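Local coordinates for filamentation induced by cAMP protein Fic (Desulfovibrio alaskensis, PDB 4RGL) that belongs to the mostly helical Fic/DOC family, carries a C-terminal domain of helix-turn-helix type, and has no assigned function, at residues D108-H113 and H183-G188; R126-G131 and P145-V150; I134-Q139 and V227-D232; K152-L157 and Y177-I182. One frame throughout, in Å; residues are numbered along the deposited sequence.

Contact 1: D108-H113 and H183-G188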
loop_
_atom_site.group_PDB
_atom_site.type_symbol
_atom_site.label_atom_id
_atom_site.label_comp_id
_atom_site.label_asym_id
_atom_site.label_seq_id
_atom_site.Cartn_x
_atom_site.Cartn_y
_atom_site.Cartn_z
ATOM N N ASP A 108 -0.717 -0.664 -21.955
ATOM C CA ASP A 108 -0.276 -0.838 -20.567
ATOM C C ASP A 108 -1.457 -1.193 -19.668
ATOM O O ASP A 108 -1.311 -2.009 -18.758
ATOM C CB ASP A 108 0.424 0.432 -20.057
ATOM C CG ASP A 108 1.758 0.719 -20.733
ATOM O OD1 ASP A 108 2.327 -0.215 -21.349
ATOM O OD2 ASP A 108 2.271 1.841 -20.573
ATOM N N LEU A 109 -2.651 -0.617 -19.958
ATOM C CA LEU A 109 -3.880 -0.925 -19.221
ATOM C C LEU A 109 -4.259 -2.392 -19.407
ATOM O O LEU A 109 -4.627 -3.063 -18.436
ATOM C CB LEU A 109 -5.038 -0.005 -19.695
ATOM C CG LEU A 109 -6.395 -0.164 -18.954
ATOM C CD1 LEU A 109 -6.298 0.313 -17.529
ATOM C CD2 LEU A 109 -7.492 0.600 -19.668
ATOM N N LEU A 110 -4.121 -2.906 -20.642
ATOM C CA LEU A 110 -4.456 -4.290 -20.958
ATOM C C LEU A 110 -3.428 -5.246 -20.358
ATOM O O LEU A 110 -3.805 -6.265 -19.780
ATOM C CB LEU A 110 -4.549 -4.488 -22.482
ATOM C CG LEU A 110 -5.562 -3.576 -23.202
ATOM C CD1 LEU A 110 -5.496 -3.766 -24.681
ATOM C CD2 LEU A 110 -6.985 -3.808 -22.691
ATOM N N ALA A 111 -2.132 -4.880 -20.425
ATOM C CA ALA A 111 -1.058 -5.683 -19.824
ATOM C C ALA A 111 -1.273 -5.846 -18.296
ATOM O O ALA A 111 -1.024 -6.928 -17.746
ATOM C CB ALA A 111 0.293 -5.036 -20.101
ATOM N N ALA A 112 -1.781 -4.785 -17.632
ATOM C CA ALA A 112 -2.072 -4.819 -16.200
ATOM C C ALA A 112 -3.239 -5.757 -15.901
ATOM O O ALA A 112 -3.163 -6.557 -14.963
ATOM C CB ALA A 112 -2.388 -3.418 -15.699
ATOM N N HIS A 113 -4.318 -5.674 -16.709
ATOM C CA HIS A 113 -5.494 -6.527 -16.533
ATOM C C HIS A 113 -5.121 -8.009 -16.720
ATOM O O HIS A 113 -5.629 -8.871 -15.987
ATOM C CB HIS A 113 -6.601 -6.125 -17.508
ATOM C CG HIS A 113 -7.857 -6.914 -17.339
ATOM N ND1 HIS A 113 -8.184 -7.941 -18.206
ATOM C CD2 HIS A 113 -8.789 -6.856 -16.358
ATOM C CE1 HIS A 113 -9.318 -8.444 -17.751
ATOM N NE2 HIS A 113 -9.719 -7.821 -16.638
ATOM N N HIS A 183 -16.739 0.280 -17.025
ATOM C CA HIS A 183 -16.521 -1.155 -16.711
ATOM C C HIS A 183 -16.016 -1.883 -17.963
ATOM O O HIS A 183 -16.769 -2.628 -18.590
ATOM C CB HIS A 183 -17.823 -1.810 -16.181
ATOM C CG HIS A 183 -17.858 -1.997 -14.696
ATOM N ND1 HIS A 183 -17.919 -0.916 -13.836
ATOM C CD2 HIS A 183 -17.996 -3.138 -13.974
ATOM C CE1 HIS A 183 -18.005 -1.431 -12.618
ATOM N NE2 HIS A 183 -18.060 -2.764 -12.651
ATOM N N PRO A 184 -14.798 -1.537 -18.453
ATOM C CA PRO A 184 -14.383 -2.019 -19.780
ATOM C C PRO A 184 -14.076 -3.516 -19.816
ATOM O O PRO A 184 -14.084 -4.105 -20.885
ATOM C CB PRO A 184 -13.123 -1.201 -20.070
ATOM C CG PRO A 184 -12.605 -0.824 -18.742
ATOM C CD PRO A 184 -13.811 -0.592 -17.892
ATOM N N PHE A 185 -13.751 -4.112 -18.671
ATOM C CA PHE A 185 -13.357 -5.516 -18.644
ATOM C C PHE A 185 -14.493 -6.407 -18.138
ATOM O O PHE A 185 -15.405 -5.929 -17.456
ATOM C CB PHE A 185 -12.113 -5.705 -17.777
ATOM C CG PHE A 185 -10.927 -4.893 -18.237
ATOM C CD1 PHE A 185 -10.180 -5.287 -19.340
ATOM C CD2 PHE A 185 -10.525 -3.763 -17.537
ATOM C CE1 PHE A 185 -9.080 -4.539 -19.763
ATOM C CE2 PHE A 185 -9.414 -3.023 -17.951
ATOM C CZ PHE A 185 -8.700 -3.414 -19.065
ATOM N N ALA A 186 -14.442 -7.697 -18.481
ATOM C CA ALA A 186 -15.431 -8.665 -18.031
ATOM C C ALA A 186 -15.388 -8.827 -16.498
ATOM O O ALA A 186 -16.429 -9.033 -15.873
ATOM C CB ALA A 186 -15.193 -10.003 -18.706
ATOM N N ASP A 187 -14.180 -8.735 -15.898
ATOM C CA ASP A 187 -14.007 -8.867 -14.445
ATOM C C ASP A 187 -12.898 -7.957 -13.946
ATOM O O ASP A 187 -12.010 -7.589 -14.714
ATOM C CB ASP A 187 -13.686 -10.337 -14.060
ATOM C CG ASP A 187 -14.750 -11.338 -14.458
ATOM O OD1 ASP A 187 -14.664 -11.878 -15.582
ATOM O OD2 ASP A 187 -15.616 -11.658 -13.605
ATOM N N GLY A 188 -12.920 -7.659 -12.646
ATOM C CA GLY A 188 -11.854 -6.915 -11.981
ATOM C C GLY A 188 -11.818 -5.426 -12.271
ATOM O O GLY A 188 -10.773 -4.790 -12.101
#
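F185 lays its phenyl ring flat against the imidazole of H113, tying the signature loop of the Fic fold to helix 106-117. The loop H183-G188 reads HPFADG, the start of the HPFx(D/E)GNGR motif that defines Fic proteins, and leads from helix 168-182 to G188, the N-cap of helix 189-202. The two rings form an offset (parallel-displaced) stack, with centroids 3.9 Å apart and planes differing by 7°. Their overlap is unequal: F185 CD1 lies over the centre of the imidazole, whereas H113 CG sits above the phenyl ring toward its rim. Because the side chains slide past each other in opposite directions, H113 CB also meets the phenyl face, a CH-pi contact 3.9 Å from the centroid of the F185 ring. CG of H113 is anti to the backbone N (chi1 -177°), which carries it away from the helix on the side of the loop. Leucines of the preceding turn border the phenyl rim: L109 CG lies in its plane, 4.0 Å from F185 CZ, and L110 CD2 comes to 3.7 Å from F185 CE1. F179 of helix 168-182 and Y127 also pack on F185, so the ring is buried. D187 OD2 and G188 N, further along the loop, hydrogen-bond an unknown ligand. The imidazole is fixed through both nitrogens, since ND1 pairs with the backbone N of G125, while NE2 donates to D187 O in the ring plane, at 3.0 Å and an N-H...O angle of 154°.

Contact 2: R126-G131 and P145-V150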
loop_
_atom_site.group_PDB
_atom_site.type_symbol
_atom_site.label_atom_id
_atom_site.label_comp_id
_atom_site.label_asym_id
_atom_site.label_seq_id
_atom_site.Cartn_x
_atom_site.Cartn_y
_atom_site.Cartn_z
ATOM N N ARG A 126 -7.972 -7.668 -22.496
ATOM C CA ARG A 126 -8.828 -7.186 -23.584
ATOM C C ARG A 126 -10.159 -6.743 -23.029
ATOM O O ARG A 126 -10.538 -7.164 -21.929
ATOM C CB ARG A 126 -9.027 -8.282 -24.666
ATOM C CG ARG A 126 -9.520 -9.618 -24.113
ATOM C CD ARG A 126 -9.568 -10.685 -25.191
ATOM N NE ARG A 126 -9.725 -12.026 -24.621
ATOM C CZ ARG A 126 -8.704 -12.800 -24.255
ATOM N NH1 ARG A 126 -7.453 -12.373 -24.401
ATOM N NH2 ARG A 126 -8.924 -14.003 -23.741
ATOM N N TYR A 127 -10.877 -5.895 -23.764
ATOM C CA TYR A 127 -12.173 -5.422 -23.305
ATOM C C TYR A 127 -13.232 -6.500 -23.498
ATOM O O TYR A 127 -13.065 -7.389 -24.341
ATOM C CB TYR A 127 -12.577 -4.125 -24.027
ATOM C CG TYR A 127 -11.600 -2.986 -23.811
ATOM C CD1 TYR A 127 -11.071 -2.723 -22.548
ATOM C CD2 TYR A 127 -11.303 -2.093 -24.837
ATOM C CE1 TYR A 127 -10.201 -1.655 -22.335
ATOM C CE2 TYR A 127 -10.441 -1.014 -24.634
ATOM C CZ TYR A 127 -9.895 -0.796 -23.379
ATOM O OH TYR A 127 -9.036 0.260 -23.176
ATOM N N ARG A 128 -14.282 -6.468 -22.665
ATOM C CA ARG A 128 -15.371 -7.446 -22.707
ATOM C C ARG A 128 -16.055 -7.459 -24.075
ATOM O O ARG A 128 -16.211 -6.405 -24.705
ATOM C CB ARG A 128 -16.398 -7.146 -21.609
ATOM C CG ARG A 128 -16.882 -5.713 -21.619
ATOM C CD ARG A 128 -17.764 -5.419 -20.450
ATOM N NE ARG A 128 -18.056 -3.991 -20.340
ATOM C CZ ARG A 128 -19.093 -3.399 -20.919
ATOM N NH1 ARG A 128 -19.936 -4.102 -21.666
ATOM N NH2 ARG A 128 -19.292 -2.099 -20.764
ATOM N N SER A 129 -16.440 -8.651 -24.542
ATOM C CA SER A 129 -17.127 -8.802 -25.819
ATOM C C SER A 129 -18.630 -8.638 -25.642
ATOM O O SER A 129 -19.354 -8.421 -26.626
ATOM C CB SER A 129 -16.817 -10.163 -26.434
ATOM O OG SER A 129 -17.214 -11.215 -25.572
ATOM N N GLY A 130 -19.089 -8.726 -24.394
ATOM C CA GLY A 130 -20.499 -8.616 -24.073
ATOM C C GLY A 130 -20.793 -7.638 -22.960
ATOM O O GLY A 130 -19.907 -6.894 -22.519
ATOM N N GLY A 131 -22.049 -7.614 -22.528
ATOM C CA GLY A 131 -22.489 -6.751 -21.448
ATOM C C GLY A 131 -22.009 -7.218 -20.092
ATOM O O GLY A 131 -21.587 -8.369 -19.939
ATOM N N PRO A 145 -22.269 0.230 -20.210
ATOM C CA PRO A 145 -22.506 0.519 -21.643
ATOM C C PRO A 145 -22.257 -0.716 -22.540
ATOM O O PRO A 145 -21.448 -1.585 -22.195
ATOM C CB PRO A 145 -21.500 1.638 -21.947
ATOM C CG PRO A 145 -21.201 2.255 -20.626
ATOM C CD PRO A 145 -21.266 1.148 -19.629
ATOM N N PRO A 146 -22.942 -0.813 -23.713
ATOM C CA PRO A 146 -22.706 -1.967 -24.601
ATOM C C PRO A 146 -21.219 -2.145 -24.920
ATOM O O PRO A 146 -20.478 -1.164 -24.989
ATOM C CB PRO A 146 -23.510 -1.618 -25.852
ATOM C CG PRO A 146 -24.565 -0.704 -25.381
ATOM C CD PRO A 146 -23.948 0.107 -24.279
ATOM N N ALA A 147 -20.785 -3.403 -25.120
ATOM C CA ALA A 147 -19.374 -3.736 -25.348
ATOM C C ALA A 147 -18.790 -3.008 -26.582
ATOM O O ALA A 147 -17.599 -2.695 -26.593
ATOM C CB ALA A 147 -19.219 -5.226 -25.514
ATOM N N ASP A 148 -19.629 -2.741 -27.615
ATOM C CA ASP A 148 -19.160 -2.091 -28.843
ATOM C C ASP A 148 -18.881 -0.579 -28.617
ATOM O O ASP A 148 -18.181 0.043 -29.426
ATOM C CB ASP A 148 -20.171 -2.288 -29.998
ATOM C CG ASP A 148 -21.608 -1.877 -29.682
ATOM O OD1 ASP A 148 -21.805 -1.067 -28.747
ATOM O OD2 ASP A 148 -22.525 -2.310 -30.418
ATOM N N ARG A 149 -19.384 -0.009 -27.495
ATOM C CA ARG A 149 -19.144 1.411 -27.165
ATOM C C ARG A 149 -17.831 1.574 -26.412
ATOM O O ARG A 149 -17.238 2.659 -26.428
ATOM C CB ARG A 149 -20.304 1.980 -26.316
ATOM C CG ARG A 149 -21.695 1.738 -26.898
ATOM C CD ARG A 149 -22.032 2.683 -28.036
ATOM N NE ARG A 149 -23.371 2.422 -28.568
ATOM C CZ ARG A 149 -24.487 2.951 -28.068
ATOM N NH1 ARG A 149 -24.430 3.774 -27.024
ATOM N NH2 ARG A 149 -25.666 2.657 -28.599
ATOM N N VAL A 150 -17.393 0.498 -25.706
ATOM C CA VAL A 150 -16.225 0.523 -24.814
ATOM C C VAL A 150 -14.937 1.033 -25.559
ATOM O O VAL A 150 -14.274 1.939 -25.058
ATOM C CB VAL A 150 -15.977 -0.869 -24.169
ATOM C CG1 VAL A 150 -14.681 -0.880 -23.364
ATOM C CG2 VAL A 150 -17.159 -1.288 -23.302
#
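The carbonyl oxygen of P145 is gripped by both terminal nitrogens of R128, an end-on grip in which two N-H groups share one acceptor, between the loops that lead into and out of the small beta hairpin (strands 133-134 and 142-143) of the Fic fold. R128 NH2 donates to P145 O at 2.6 Å and lies in the carbonyl plane. R128 NH1 reaches the same P145 O at 3.0 Å, approaching nearly along the C=O axis. The oxygen lies in the guanidinium plane, as expected when two N-H groups converge on one acceptor. NH1 is shared: it also donates to G130 O of its own loop, at 2.9 Å and 161°, so the backbone at G130 lies beside the guanidinium. R128 NE bonds H183 O and NH2 bonds I182 O, so every guanidinium nitrogen meets a backbone carbonyl, and the group links three parts of the chain. A side chain extended from CG to NE spans the distance to P145.

Over one face of this flat group lies V150 CG2, 3.4 Å from R128 NH2 and offset toward the rim. The other methyl of V150 serves Y127: CG1 is 4.1 Å from the centroid of the Y127 ring, a CH-pi contact over its face. That ring's hydroxyl pairs with E106 OE2, while the ring itself also packs on P184 and F185. A147 completes the closure, its methyl pointing into the curve of the opposing backbone. There A147 CB lies 3.3 Å from R128 O, with S129 O and G130 O close by as well.

Contact 3: I134-Q139 and V227-D232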
loop_
_atom_site.group_PDB
_atom_site.type_symbol
_atom_site.label_atom_id
_atom_site.label_comp_id
_atom_site.label_asym_id
_atom_site.label_seq_id
_atom_site.Cartn_x
_atom_site.Cartn_y
_atom_site.Cartn_z
ATOM N N ILE A 134 -22.899 -3.658 -13.287
ATOM C CA ILE A 134 -22.138 -2.812 -12.374
ATOM C C ILE A 134 -22.661 -3.009 -10.948
ATOM O O ILE A 134 -23.857 -2.807 -10.690
ATOM C CB ILE A 134 -22.191 -1.312 -12.802
ATOM C CG1 ILE A 134 -21.671 -1.122 -14.245
ATOM C CG2 ILE A 134 -21.414 -0.431 -11.806
ATOM C CD1 ILE A 134 -21.769 0.334 -14.772
ATOM N N PHE A 135 -21.779 -3.453 -10.035
ATOM C CA PHE A 135 -22.134 -3.659 -8.632
ATOM C C PHE A 135 -21.633 -2.513 -7.775
ATOM O O PHE A 135 -20.447 -2.157 -7.848
ATOM C CB PHE A 135 -21.559 -4.992 -8.115
ATOM C CG PHE A 135 -22.283 -6.218 -8.609
ATOM C CD1 PHE A 135 -21.937 -6.812 -9.816
ATOM C CD2 PHE A 135 -23.268 -6.824 -7.833
ATOM C CE1 PHE A 135 -22.598 -7.956 -10.263
ATOM C CE2 PHE A 135 -23.907 -7.984 -8.269
ATOM C CZ PHE A 135 -23.575 -8.538 -9.484
ATOM N N ARG A 136 -22.524 -1.925 -6.960
ATOM C CA ARG A 136 -22.137 -0.872 -6.027
ATOM C C ARG A 136 -22.594 -1.242 -4.609
ATOM O O ARG A 136 -23.533 -0.649 -4.076
ATOM C CB ARG A 136 -22.700 0.503 -6.460
ATOM C CG ARG A 136 -22.161 0.975 -7.807
ATOM C CD ARG A 136 -22.187 2.479 -7.934
ATOM N NE ARG A 136 -21.745 2.913 -9.260
ATOM C CZ ARG A 136 -22.562 3.399 -10.189
ATOM N NH1 ARG A 136 -23.846 3.605 -9.912
ATOM N NH2 ARG A 136 -22.089 3.750 -11.377
ATOM N N GLY A 137 -21.952 -2.262 -4.041
ATOM C CA GLY A 137 -22.289 -2.764 -2.717
ATOM C C GLY A 137 -23.635 -3.456 -2.677
ATOM O O GLY A 137 -23.931 -4.304 -3.533
ATOM N N GLU A 138 -24.482 -3.080 -1.698
ATOM C CA GLU A 138 -25.812 -3.673 -1.532
ATOM C C GLU A 138 -26.857 -2.906 -2.367
ATOM O O GLU A 138 -28.066 -3.039 -2.129
ATOM C CB GLU A 138 -26.211 -3.689 -0.044
ATOM N N GLN A 139 -26.391 -2.144 -3.368
ATOM C CA GLN A 139 -27.259 -1.358 -4.243
ATOM C C GLN A 139 -27.772 -2.221 -5.424
ATOM O O GLN A 139 -27.171 -3.254 -5.747
ATOM C CB GLN A 139 -26.498 -0.125 -4.758
ATOM C CG GLN A 139 -27.342 0.857 -5.554
ATOM C CD GLN A 139 -26.518 2.039 -6.001
ATOM O OE1 GLN A 139 -25.536 2.434 -5.346
ATOM N NE2 GLN A 139 -26.916 2.653 -7.110
ATOM N N VAL A 227 -21.820 7.805 -2.664
ATOM C CA VAL A 227 -21.344 9.034 -3.324
ATOM C C VAL A 227 -21.114 8.760 -4.805
ATOM O O VAL A 227 -21.472 9.582 -5.649
ATOM C CB VAL A 227 -20.061 9.582 -2.654
ATOM N N LEU A 228 -20.577 7.578 -5.121
ATOM C CA LEU A 228 -20.336 7.154 -6.492
ATOM C C LEU A 228 -21.668 7.009 -7.266
ATOM O O LEU A 228 -21.736 7.365 -8.446
ATOM C CB LEU A 228 -19.565 5.825 -6.488
ATOM C CG LEU A 228 -19.140 5.271 -7.835
ATOM C CD1 LEU A 228 -18.328 6.299 -8.626
ATOM C CD2 LEU A 228 -18.348 4.010 -7.657
ATOM N N ALA A 229 -22.739 6.527 -6.579
ATOM C CA ALA A 229 -24.064 6.369 -7.191
ATOM C C ALA A 229 -24.766 7.718 -7.344
ATOM O O ALA A 229 -25.417 7.954 -8.364
ATOM C CB ALA A 229 -24.918 5.431 -6.356
ATOM N N VAL A 230 -24.652 8.608 -6.308
ATOM C CA VAL A 230 -25.254 9.949 -6.352
ATOM C C VAL A 230 -24.602 10.768 -7.464
ATOM O O VAL A 230 -25.304 11.425 -8.239
ATOM C CB VAL A 230 -25.141 10.670 -4.988
ATOM N N ALA A 231 -23.253 10.662 -7.596
ATOM C CA ALA A 231 -22.501 11.323 -8.665
ATOM C C ALA A 231 -22.916 10.781 -10.041
ATOM O O ALA A 231 -23.029 11.550 -10.996
ATOM C CB ALA A 231 -21.007 11.126 -8.450
ATOM N N ASP A 232 -23.189 9.459 -10.123
ATOM C CA ASP A 232 -23.666 8.810 -11.349
ATOM C C ASP A 232 -25.092 9.299 -11.707
ATOM O O ASP A 232 -25.370 9.592 -12.874
ATOM C CB ASP A 232 -23.646 7.270 -11.178
ATOM C CG ASP A 232 -24.281 6.501 -12.323
ATOM O OD1 ASP A 232 -24.067 6.889 -13.491
ATOM O OD2 ASP A 232 -24.910 5.458 -12.056
#
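L228 meets R136 first, its branch crossing the arginine chain at about a right angle, with CG 3.8 Å from R136 NE. Both CG and CD2 of L228 lie against the CD-NE portion, and the carbonyl oxygen L228 O comes over one face of the guanidinium. One residue on, A229 presents its methyl to the amide end of Q139: A229 CB is 3.2 Å from Q139 OE1, with Q139 NE2 also near. Q139 gets there on a fully extended chain, its CG anti to the backbone N (chi1 -173°). The CA of A229 also approaches R136, 3.9 Å from NH1. A turn of helix later, D232 supplies the charge. R136 NH1 donates to D232 OD2 at 3.0 Å, and the bond is moderately straight (150°); NH2 adds a weak one to the same oxygen. The nitrogen comes from above the carboxylate plane, and the two flat groups stand 69° apart, so this salt bridge rests mainly on one N-H and one oxygen instead of a matched pair. R136 NH2 has a second anionic partner, E180 OE1 of helix 168-182, which places the arginine between two acids that would be expected to balance its buried charge. On the other segment, R136 and Q139 are the first and last residues of a type II' turn with G137 and E138 at its corners, and G137 N hydrogen-bonds an unknown ligand. The whole is a beta hairpin, strands 133-134 and 142-143, docked on helix 221-234, consistent with the beta-hairpin flap of Fic proteins.

Contact 4: K152-L157 and Y177-I182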
loop_
_atom_site.group_PDB
_atom_site.type_symbol
_atom_site.label_atom_id
_atom_site.label_comp_id
_atom_site.label_asym_id
_atom_site.label_seq_id
_atom_site.Cartn_x
_atom_site.Cartn_y
_atom_site.Cartn_z
ATOM N N LYS A 152 -14.243 3.076 -28.031
ATOM C CA LYS A 152 -14.255 4.539 -28.219
ATOM C C LYS A 152 -14.238 5.265 -26.857
ATOM O O LYS A 152 -13.468 6.211 -26.674
ATOM C CB LYS A 152 -15.495 4.968 -29.045
ATOM C CG LYS A 152 -15.618 6.489 -29.266
ATOM C CD LYS A 152 -14.573 7.023 -30.259
ATOM C CE LYS A 152 -14.651 8.526 -30.420
ATOM N NZ LYS A 152 -15.978 8.964 -30.930
ATOM N N LEU A 153 -15.088 4.813 -25.903
ATOM C CA LEU A 153 -15.154 5.404 -24.557
ATOM C C LEU A 153 -13.781 5.376 -23.878
ATOM O O LEU A 153 -13.360 6.375 -23.283
ATOM C CB LEU A 153 -16.186 4.647 -23.689
ATOM C CG LEU A 153 -17.653 4.870 -24.036
ATOM C CD1 LEU A 153 -18.523 3.814 -23.405
ATOM C CD2 LEU A 153 -18.109 6.248 -23.618
HETATM N N MSE A 154 -13.072 4.240 -23.996
HETATM C CA MSE A 154 -11.761 4.060 -23.393
HETATM C C MSE A 154 -10.698 4.836 -24.150
HETATM O O MSE A 154 -9.821 5.432 -23.526
HETATM C CB MSE A 154 -11.398 2.573 -23.331
HETATM C CG MSE A 154 -12.063 1.866 -22.177
HETATM SE SE MSE A 154 -11.486 2.633 -20.502
HETATM C CE MSE A 154 -12.944 2.458 -19.595
ATOM N N ALA A 155 -10.802 4.882 -25.494
ATOM C CA ALA A 155 -9.875 5.654 -26.315
ATOM C C ALA A 155 -9.946 7.126 -25.956
ATOM O O ALA A 155 -8.907 7.757 -25.729
ATOM C CB ALA A 155 -10.191 5.458 -27.788
ATOM N N ASP A 156 -11.185 7.666 -25.827
ATOM C CA ASP A 156 -11.405 9.066 -25.464
ATOM C C ASP A 156 -10.879 9.351 -24.066
ATOM O O ASP A 156 -10.157 10.329 -23.867
ATOM C CB ASP A 156 -12.905 9.419 -25.544
ATOM C CG ASP A 156 -13.480 9.404 -26.950
ATOM O OD1 ASP A 156 -12.689 9.544 -27.921
ATOM O OD2 ASP A 156 -14.721 9.349 -27.081
ATOM N N LEU A 157 -11.211 8.474 -23.095
ATOM C CA LEU A 157 -10.794 8.640 -21.707
ATOM C C LEU A 157 -9.255 8.666 -21.583
ATOM O O LEU A 157 -8.714 9.515 -20.873
ATOM C CB LEU A 157 -11.384 7.510 -20.833
ATOM C CG LEU A 157 -11.076 7.590 -19.335
ATOM C CD1 LEU A 157 -11.533 8.923 -18.746
ATOM C CD2 LEU A 157 -11.702 6.435 -18.591
ATOM N N TYR A 177 -13.655 7.717 -11.741
ATOM C CA TYR A 177 -15.094 7.907 -11.889
ATOM C C TYR A 177 -15.565 7.480 -13.274
ATOM O O TYR A 177 -16.571 6.776 -13.390
ATOM C CB TYR A 177 -15.456 9.375 -11.632
ATOM C CG TYR A 177 -16.891 9.724 -11.948
ATOM C CD1 TYR A 177 -17.918 9.411 -11.062
ATOM C CD2 TYR A 177 -17.211 10.486 -13.069
ATOM C CE1 TYR A 177 -19.234 9.792 -11.314
ATOM C CE2 TYR A 177 -18.518 10.908 -13.311
ATOM C CZ TYR A 177 -19.528 10.551 -12.435
ATOM O OH TYR A 177 -20.825 10.933 -12.692
ATOM N N GLU A 178 -14.848 7.894 -14.319
ATOM C CA GLU A 178 -15.205 7.539 -15.686
ATOM C C GLU A 178 -15.003 6.042 -15.938
ATOM O O GLU A 178 -15.888 5.388 -16.490
ATOM C CB GLU A 178 -14.389 8.360 -16.684
ATOM C CG GLU A 178 -14.775 9.830 -16.717
ATOM C CD GLU A 178 -16.215 10.091 -17.118
ATOM O OE1 GLU A 178 -16.689 9.454 -18.086
ATOM O OE2 GLU A 178 -16.865 10.939 -16.469
ATOM N N PHE A 179 -13.849 5.490 -15.478
ATOM C CA PHE A 179 -13.511 4.072 -15.646
ATOM C C PHE A 179 -14.567 3.176 -14.992
ATOM O O PHE A 179 -14.948 2.163 -15.570
ATOM C CB PHE A 179 -12.118 3.777 -15.047
ATOM C CG PHE A 179 -11.605 2.384 -15.311
ATOM C CD1 PHE A 179 -11.939 1.327 -14.466
ATOM C CD2 PHE A 179 -10.767 2.127 -16.387
ATOM C CE1 PHE A 179 -11.487 0.029 -14.729
ATOM C CE2 PHE A 179 -10.291 0.833 -16.632
ATOM C CZ PHE A 179 -10.656 -0.208 -15.800
ATOM N N GLU A 180 -15.041 3.551 -13.784
ATOM C CA GLU A 180 -16.041 2.763 -13.057
ATOM C C GLU A 180 -17.377 2.744 -13.828
ATOM O O GLU A 180 -18.071 1.726 -13.831
ATOM C CB GLU A 180 -16.242 3.327 -11.631
ATOM C CG GLU A 180 -16.922 2.356 -10.661
ATOM C CD GLU A 180 -18.446 2.311 -10.698
ATOM O OE1 GLU A 180 -19.054 3.160 -11.390
ATOM O OE2 GLU A 180 -19.029 1.498 -9.945
ATOM N N PHE A 181 -17.726 3.870 -14.491
ATOM C CA PHE A 181 -18.956 3.962 -15.274
ATOM C C PHE A 181 -18.899 3.050 -16.506
ATOM O O PHE A 181 -19.920 2.459 -16.883
ATOM C CB PHE A 181 -19.216 5.417 -15.703
ATOM C CG PHE A 181 -20.324 5.574 -16.727
ATOM C CD1 PHE A 181 -21.658 5.574 -16.339
ATOM C CD2 PHE A 181 -20.028 5.707 -18.082
ATOM C CE1 PHE A 181 -22.680 5.692 -17.290
ATOM C CE2 PHE A 181 -21.050 5.814 -19.030
ATOM C CZ PHE A 181 -22.369 5.818 -18.627
ATOM N N ILE A 182 -17.731 2.966 -17.157
ATOM C CA ILE A 182 -17.602 2.205 -18.395
ATOM C C ILE A 182 -17.500 0.683 -18.099
ATOM O O ILE A 182 -18.128 -0.109 -18.807
ATOM C CB ILE A 182 -16.395 2.699 -19.240
ATOM C CG1 ILE A 182 -16.511 4.228 -19.528
ATOM C CG2 ILE A 182 -16.275 1.889 -20.558
ATOM C CD1 ILE A 182 -15.252 4.885 -20.165
#
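I182 takes the terminal methyl of M154, a selenomethionine: CE lies 3.4 Å from I182 CD1, and I182 CB and CG2 are almost as near. The two side chains slide past each other in opposite directions. L153 meets the same isoleucine from the neighbouring position, its CB 3.7 Å from I182 CD1, while L157 CD2 closes on that methyl at 4.2 Å. One turn along, L157 CD1 rests 3.6 Å from E178 CB. Bends at chi2 and chi3 let M154 reach F179 too: CE is 3.9 Å from F179 CD2, and SE stands 5.2 Å from the centroid of the F179 ring, an oblique Met-aromatic contact. Behind these side chains are two neighbouring helices of the Fic core, 150-163 and 168-182, whose short segments run antiparallel at 174° with axes 10.8 Å apart. The gap is filled mainly by apolar carbons: L153, M154 and L157 against I182 and F179, with the CB of E178 added. Further out, M154 packs on Y127 and P184. E178 touches P10 and P11 near the N terminus, and E180 O accepts a hydrogen bond from H183 ND1.

Overall arrangement
Followed from the N terminus, the chain opens contact 1 on helix 106-117, then contact 2 at 126-131 and contact 3 at 134-139. Contact 2 closes first, at 145-150, completing a short loop round the hairpin. Contact 4 then opens and closes between helices 150-163 and 168-182, in series with contact 2. Contact 1 closes at 183-188 and encloses both. Contact 3 closes last, on helix 221-234; it crosses contacts 1 and 2 and encloses contact 4. The four meet around the end of helix 168-182: P145 CD packs on F181 O at 3.3 Å, and H183 CE1 touches I134 CG2. Signature loop, hairpin and helices are thereby joined.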